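Local atomic coordinates of mosquitocidal toxin (Lysinibacillus sphaericus, PDB entry 2VSE), a protein that acts as a mosquitocidal toxin, probably by ADP-ribosylating proteins of the target cell, and carries ricin-B-like domains that probably bind carbohydrate. Residues F787-F792 and N827-F832; S801-V806 and Y820-N825. All coordinates share one frame; numbering follows the deposited sequence.

Contact 1: F787-F792 and N827-F832; sequences FNKDGF and NQLWNF
Phe792 and Trp830 form a single antiparallel bridge, a hydrogen-bonded pair, where the Gln-X-Trp signature of a ricin-B lectin repeat (Gln828, Leu829, Trp830) meets the start of strand 791-796. Phe792 N gives its hydrogen to Trp830 O at 3.0 Å, while the return bond from Trp830 N to Phe792 O, 2.8 Å, is more bent, with 132° at the hydrogen. Phe792 O also takes a CA-H contact from Leu829 CA, so two groups converge on this carbonyl. Beside the bridge the aromatic rings form a T-shaped pair: the edge of Phe832 points at the face of Phe792, with centroids 5.6 Å apart and planes at 84°. Phe832 CE2 sits 3.9 Å from Phe792 CB. With its CG anti to the carbonyl carbon (chi1 -65°), Phe792 also brings CD2 to 3.3 Å from Trp830 O, which lies at the ring edge, close to the ring plane. Both phenylalanines rest on Val783 of strand 780-786.

The two methyls of Leu829 divide the other end between them. CD2 packs on the backbone of Gly791, 3.7 Å from its C, and CD1 reaches Lys789 CB at 3.6 Å, the two side chains crossing at about a right angle. Asp790 and Gly791 both face Asn786 in a G1 beta bulge at the start of strand 791-796. The buried indole of Trp830 leads off to Leu804 and Val806 of strand 802-806, in keeping with the core position of the tryptophan in the Gln-X-Trp repeats of ricin-type beta-trefoils.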
loop_
_atom_site.group_PDB
_atom_site.type_symbol
_atom_site.label_atom_id
_atom_site.label_comp_id
_atom_site.label_asym_id
_atom_site.label_seq_id
_atom_site.Cartn_x
_atom_site.Cartn_y
_atom_site.Cartn_z
ATOM N N PHE A 787 13.767 16.712 10.175
ATOM C CA PHE A 787 13.583 15.965 8.933
ATOM C C PHE A 787 14.644 16.281 7.901
ATOM O O PHE A 787 15.109 15.402 7.177
ATOM C CB PHE A 787 12.197 16.237 8.342
ATOM C CG PHE A 787 11.106 15.509 9.046
ATOM C CD1 PHE A 787 10.625 14.297 8.537
ATOM C CD2 PHE A 787 10.571 16.009 10.232
ATOM C CE1 PHE A 787 9.631 13.597 9.201
ATOM C CE2 PHE A 787 9.568 15.313 10.907
ATOM C CZ PHE A 787 9.096 14.106 10.398
ATOM N N ASN A 788 15.013 17.548 7.842
ATOM C CA ASN A 788 15.961 18.009 6.875
ATOM C C ASN A 788 17.406 17.597 7.233
ATOM O O ASN A 788 18.118 17.088 6.366
ATOM C CB ASN A 788 15.769 19.514 6.681
ATOM C CG ASN A 788 17.005 20.206 6.171
ATOM O OD1 ASN A 788 17.432 19.990 5.041
ATOM N ND2 ASN A 788 17.571 21.071 6.999
ATOM N N LYS A 789 17.823 17.769 8.494
ATOM C CA LYS A 789 19.167 17.329 8.909
ATOM C C LYS A 789 19.247 15.850 9.282
ATOM O O LYS A 789 20.339 15.307 9.413
ATOM C CB LYS A 789 19.743 18.173 10.054
ATOM C CG LYS A 789 19.617 19.680 9.920
ATOM C CD LYS A 789 20.072 20.217 8.586
ATOM C CE LYS A 789 21.536 20.531 8.550
ATOM N NZ LYS A 789 21.779 21.637 7.591
ATOM N N ASP A 790 18.098 15.205 9.472
ATOM C CA ASP A 790 18.067 13.765 9.740
ATOM C C ASP A 790 18.727 13.405 11.083
ATOM O O ASP A 790 19.686 12.648 11.130
ATOM C CB ASP A 790 18.755 13.039 8.578
ATOM C CG ASP A 790 18.538 11.555 8.599
ATOM O OD1 ASP A 790 17.788 11.073 9.467
ATOM O OD2 ASP A 790 19.098 10.865 7.719
ATOM N N GLY A 791 18.218 13.956 12.173
ATOM C CA GLY A 791 18.769 13.682 13.490
ATOM C C GLY A 791 17.846 14.293 14.509
ATOM O O GLY A 791 16.903 14.987 14.135
ATOM N N PHE A 792 18.107 14.036 15.794
ATOM C CA PHE A 792 17.262 14.516 16.882
ATOM C C PHE A 792 17.980 15.602 17.629
ATOM O O PHE A 792 19.186 15.489 17.908
ATOM C CB PHE A 792 16.931 13.415 17.891
ATOM C CG PHE A 792 16.092 12.301 17.336
ATOM C CD1 PHE A 792 14.696 12.358 17.416
ATOM C CD2 PHE A 792 16.685 11.185 16.771
ATOM C CE1 PHE A 792 13.907 11.332 16.908
ATOM C CE2 PHE A 792 15.905 10.149 16.281
ATOM C CZ PHE A 792 14.518 10.221 16.340
ATOM N N ASN A 827 27.269 18.626 15.568
ATOM C CA ASN A 827 27.560 18.372 16.965
ATOM C C ASN A 827 26.381 18.721 17.868
ATOM O O ASN A 827 26.548 18.734 19.082
ATOM C CB ASN A 827 28.779 19.173 17.391
ATOM C CG ASN A 827 28.539 20.644 17.278
ATOM O OD1 ASN A 827 28.142 21.115 16.215
ATOM N ND2 ASN A 827 28.715 21.378 18.376
ATOM N N GLN A 828 25.211 19.018 17.286
ATOM C CA GLN A 828 23.962 19.263 18.060
ATOM C C GLN A 828 22.855 18.257 17.715
ATOM O O GLN A 828 21.728 18.369 18.204
ATOM C CB GLN A 828 23.423 20.682 17.836
ATOM C CG GLN A 828 24.455 21.759 18.120
ATOM C CD GLN A 828 23.962 23.126 17.776
ATOM O OE1 GLN A 828 23.378 23.354 16.695
ATOM N NE2 GLN A 828 24.196 24.064 18.682
ATOM N N LEU A 829 23.191 17.278 16.877
ATOM C CA LEU A 829 22.233 16.281 16.403
ATOM C C LEU A 829 22.589 14.882 16.933
ATOM O O LEU A 829 23.766 14.520 17.027
ATOM C CB LEU A 829 22.136 16.307 14.871
ATOM C CG LEU A 829 21.371 17.553 14.368
ATOM C CD1 LEU A 829 21.838 17.969 12.993
ATOM C CD2 LEU A 829 19.830 17.371 14.386
ATOM N N TRP A 830 21.571 14.096 17.269
ATOM C CA TRP A 830 21.792 12.874 18.029
ATOM C C TRP A 830 21.013 11.700 17.483
ATOM O O TRP A 830 19.943 11.867 16.901
ATOM C CB TRP A 830 21.407 13.108 19.491
ATOM C CG TRP A 830 22.139 14.275 20.081
ATOM C CD1 TRP A 830 21.721 15.576 20.127
ATOM C CD2 TRP A 830 23.441 14.245 20.673
ATOM N NE1 TRP A 830 22.685 16.357 20.736
ATOM C CE2 TRP A 830 23.747 15.563 21.080
ATOM C CE3 TRP A 830 24.374 13.226 20.910
ATOM C CZ2 TRP A 830 24.949 15.892 21.705
ATOM C CZ3 TRP A 830 25.577 13.556 21.533
ATOM C CH2 TRP A 830 25.846 14.879 21.925
ATOM N N ASN A 831 21.579 10.510 17.651
ATOM C CA ASN A 831 20.867 9.260 17.405
ATOM C C ASN A 831 20.622 8.562 18.728
ATOM O O ASN A 831 21.368 8.760 19.698
ATOM C CB ASN A 831 21.674 8.319 16.535
ATOM C CG ASN A 831 22.306 9.008 15.341
ATOM O OD1 ASN A 831 21.627 9.346 14.368
ATOM N ND2 ASN A 831 23.630 9.177 15.389
ATOM N N PHE A 832 19.585 7.735 18.769
ATOM C CA PHE A 832 19.294 6.935 19.941
ATOM C C PHE A 832 19.402 5.473 19.611
ATOM O O PHE A 832 18.565 4.934 18.922
ATOM C CB PHE A 832 17.918 7.289 20.486
ATOM C CG PHE A 832 17.857 8.660 21.096
ATOM C CD1 PHE A 832 18.003 8.831 22.473
ATOM C CD2 PHE A 832 17.699 9.779 20.295
ATOM C CE1 PHE A 832 17.971 10.093 23.042
ATOM C CE2 PHE A 832 17.660 11.034 20.848
ATOM C CZ PHE A 832 17.790 11.196 22.240
#

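Contact 2: S801-V806 and Y820-N825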
loop_
_atom_site.group_PDB
_atom_site.type_symbol
_atom_site.label_atom_id
_atom_site.label_comp_id
_atom_site.label_asym_id
_atom_site.label_seq_id
_atom_site.Cartn_x
_atom_site.Cartn_y
_atom_site.Cartn_z
ATOM N N SER A 801 15.444 27.499 24.641
ATOM C CA SER A 801 16.366 28.102 23.680
ATOM C C SER A 801 17.623 27.267 23.504
ATOM O O SER A 801 18.394 27.496 22.565
ATOM C CB SER A 801 16.785 29.523 24.109
ATOM O OG SER A 801 15.728 30.476 23.937
ATOM N N TYR A 802 17.846 26.300 24.397
ATOM C CA TYR A 802 19.146 25.639 24.455
ATOM C C TYR A 802 19.032 24.166 24.225
ATOM O O TYR A 802 18.066 23.529 24.692
ATOM C CB TYR A 802 19.854 25.941 25.767
ATOM C CG TYR A 802 20.042 27.410 25.902
ATOM C CD1 TYR A 802 20.983 28.082 25.114
ATOM C CD2 TYR A 802 19.243 28.155 26.769
ATOM C CE1 TYR A 802 21.128 29.446 25.197
ATOM C CE2 TYR A 802 19.382 29.513 26.862
ATOM C CZ TYR A 802 20.318 30.147 26.070
ATOM O OH TYR A 802 20.455 31.501 26.166
ATOM N N VAL A 803 20.010 23.637 23.484
ATOM C CA VAL A 803 20.047 22.231 23.123
ATOM C C VAL A 803 21.426 21.599 23.421
ATOM O O VAL A 803 22.457 22.290 23.445
ATOM C CB VAL A 803 19.658 22.021 21.634
ATOM C CG1 VAL A 803 18.400 22.842 21.285
ATOM C CG2 VAL A 803 20.837 22.362 20.675
ATOM N N LEU A 804 21.450 20.290 23.659
ATOM C CA LEU A 804 22.707 19.615 23.932
ATOM C C LEU A 804 23.632 19.794 22.744
ATOM O O LEU A 804 23.195 19.714 21.597
ATOM C CB LEU A 804 22.508 18.132 24.206
ATOM C CG LEU A 804 21.697 17.752 25.444
ATOM C CD1 LEU A 804 21.713 16.231 25.601
ATOM C CD2 LEU A 804 22.247 18.467 26.682
ATOM N N ASP A 805 24.912 20.026 23.038
ATOM C CA ASP A 805 25.870 20.464 22.051
ATOM C C ASP A 805 27.242 19.950 22.497
ATOM O O ASP A 805 27.677 20.176 23.644
ATOM C CB ASP A 805 25.805 21.992 21.952
ATOM C CG ASP A 805 26.933 22.601 21.114
ATOM O OD1 ASP A 805 28.115 22.276 21.403
ATOM O OD2 ASP A 805 26.635 23.441 20.203
ATOM N N VAL A 806 27.927 19.245 21.604
ATOM C CA VAL A 806 29.304 18.805 21.870
ATOM C C VAL A 806 30.228 20.011 21.720
ATOM O O VAL A 806 30.405 20.532 20.598
ATOM C CB VAL A 806 29.754 17.674 20.905
ATOM C CG1 VAL A 806 31.192 17.213 21.247
ATOM C CG2 VAL A 806 28.777 16.491 20.974
ATOM N N TYR A 820 23.551 25.041 24.099
ATOM C CA TYR A 820 23.825 26.158 23.236
ATOM C C TYR A 820 22.612 26.377 22.373
ATOM O O TYR A 820 21.762 25.484 22.248
ATOM C CB TYR A 820 25.065 25.841 22.368
ATOM C CG TYR A 820 25.758 27.084 21.866
ATOM C CD1 TYR A 820 26.328 27.972 22.749
ATOM C CD2 TYR A 820 25.788 27.399 20.511
ATOM C CE1 TYR A 820 26.943 29.136 22.302
ATOM C CE2 TYR A 820 26.374 28.558 20.059
ATOM C CZ TYR A 820 26.962 29.420 20.964
ATOM O OH TYR A 820 27.573 30.578 20.535
ATOM N N GLN A 821 22.516 27.559 21.775
ATOM C CA GLN A 821 21.441 27.825 20.814
ATOM C C GLN A 821 21.475 26.815 19.666
ATOM O O GLN A 821 22.550 26.334 19.257
ATOM C CB GLN A 821 21.568 29.234 20.243
ATOM C CG GLN A 821 21.257 30.319 21.263
ATOM C CD GLN A 821 22.492 30.789 22.099
ATOM O OE1 GLN A 821 23.524 30.086 22.229
ATOM N NE2 GLN A 821 22.366 32.001 22.667
ATOM N N ASN A 822 20.301 26.515 19.133
ATOM C CA ASN A 822 20.201 25.544 18.067
ATOM C C ASN A 822 20.607 26.094 16.702
ATOM O O ASN A 822 19.955 26.986 16.165
ATOM C CB ASN A 822 18.787 24.965 17.989
ATOM C CG ASN A 822 18.671 23.880 16.918
ATOM O OD1 ASN A 822 19.675 23.223 16.578
ATOM N ND2 ASN A 822 17.466 23.711 16.357
ATOM N N TYR A 823 21.654 25.519 16.124
ATOM C CA TYR A 823 22.055 25.870 14.752
ATOM C C TYR A 823 21.818 24.708 13.759
ATOM O O TYR A 823 22.084 24.848 12.575
ATOM C CB TYR A 823 23.547 26.219 14.695
ATOM C CG TYR A 823 24.012 27.502 15.377
ATOM C CD1 TYR A 823 23.196 28.643 15.460
ATOM C CD2 TYR A 823 25.310 27.588 15.882
ATOM C CE1 TYR A 823 23.663 29.827 16.074
ATOM C CE2 TYR A 823 25.795 28.759 16.468
ATOM C CZ TYR A 823 24.973 29.867 16.569
ATOM O OH TYR A 823 25.491 30.998 17.156
ATOM N N LEU A 824 21.353 23.560 14.265
ATOM C CA LEU A 824 21.325 22.296 13.521
ATOM C C LEU A 824 22.719 21.856 13.036
ATOM O O LEU A 824 22.854 21.198 11.996
ATOM C CB LEU A 824 20.302 22.313 12.359
ATOM C CG LEU A 824 18.821 22.552 12.691
ATOM C CD1 LEU A 824 17.998 22.821 11.432
ATOM C CD2 LEU A 824 18.211 21.429 13.547
ATOM N N ASN A 825 23.749 22.235 13.778
ATOM C CA ASN A 825 25.091 21.723 13.546
ATOM C C ASN A 825 25.156 20.229 13.877
ATOM O O ASN A 825 24.433 19.725 14.750
ATOM C CB ASN A 825 26.101 22.436 14.442
ATOM C CG ASN A 825 26.368 23.864 14.030
ATOM O OD1 ASN A 825 26.096 24.289 12.899
ATOM N ND2 ASN A 825 26.929 24.625 14.968
HETATM O O HOH W 1 17.672 27.494 20.145
HETATM O O HOH W 2 27.672 24.174 18.070
#
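Val803 and Tyr820 are an antiparallel hydrogen-bonded pair, with Val803 N to Tyr820 O at 2.8 Å and nearly straight (164° at the hydrogen) and Tyr820 N to Val803 O at 3.0 Å. Beyond this pair, Gln821 CA directs its hydrogen at Ser801 O, and a water joins that same carbonyl to Asn822 N.

The Tyr802 ring and the Gln821 side chain run alongside each other, pointing the same way. Tyr802 CE1 touches Gln821 CD at 3.6 Å, ring and amide planes being 68° apart. Gln821 is bent at chi2, and its OE1 also lies over the centre of the Tyr820 ring, 3.4 Å above the plane.

Val803 and Tyr820 share one face of the hairpin. Val803 CG1 meets Asn822 CB at 3.9 Å, both side chains also reaching Ile793, and Asp805 lies beside Tyr820. Tyr820 has its CG anti to its own backbone N (chi1 -157°), and its CB packs 3.6 Å from Asp805 OD2. That oxygen is held by Gln828 NE2, and a second water links it to Asn825 ND2, so it has both a side-chain amide and a water as partners. Asn822 OD1 accepts from Leu824 N at 2.9 Å, closing an Asx turn, while Asn822 ND2 bonds to Asp571 OD2, far earlier in the sequence. An aspartate on a strand, an aromatic residue beside it and the glutamine of a Gln-X-Trp signature bonded to the aspartate resemble the sugar pocket of ricin-type lectin repeats; whether this one binds sugar is not established.

Going from the N terminus, the chain passes 787-792, runs along strand 791-796 and turns into 801-806, then comes back through strand 817-821 to 820-825 and on to 827-832. Contact 2 closes the inner loop, a beta hairpin with 13 residues between its segments; contact 1 closes the outer loop of 34, and the hairpin is nested inside it. Their centres lie 11 Å apart. Gln828 ties them together, with NE2 probably bonded to Gln821 O and OE1 to Tyr823 N, and Asn827 ND2 packs against Asp805 OD1. Contact 1 joins the start of the last strand, 830-834, to the start of strand 791-796 by a single bridge, with the hairpin secured to both within one trefoil.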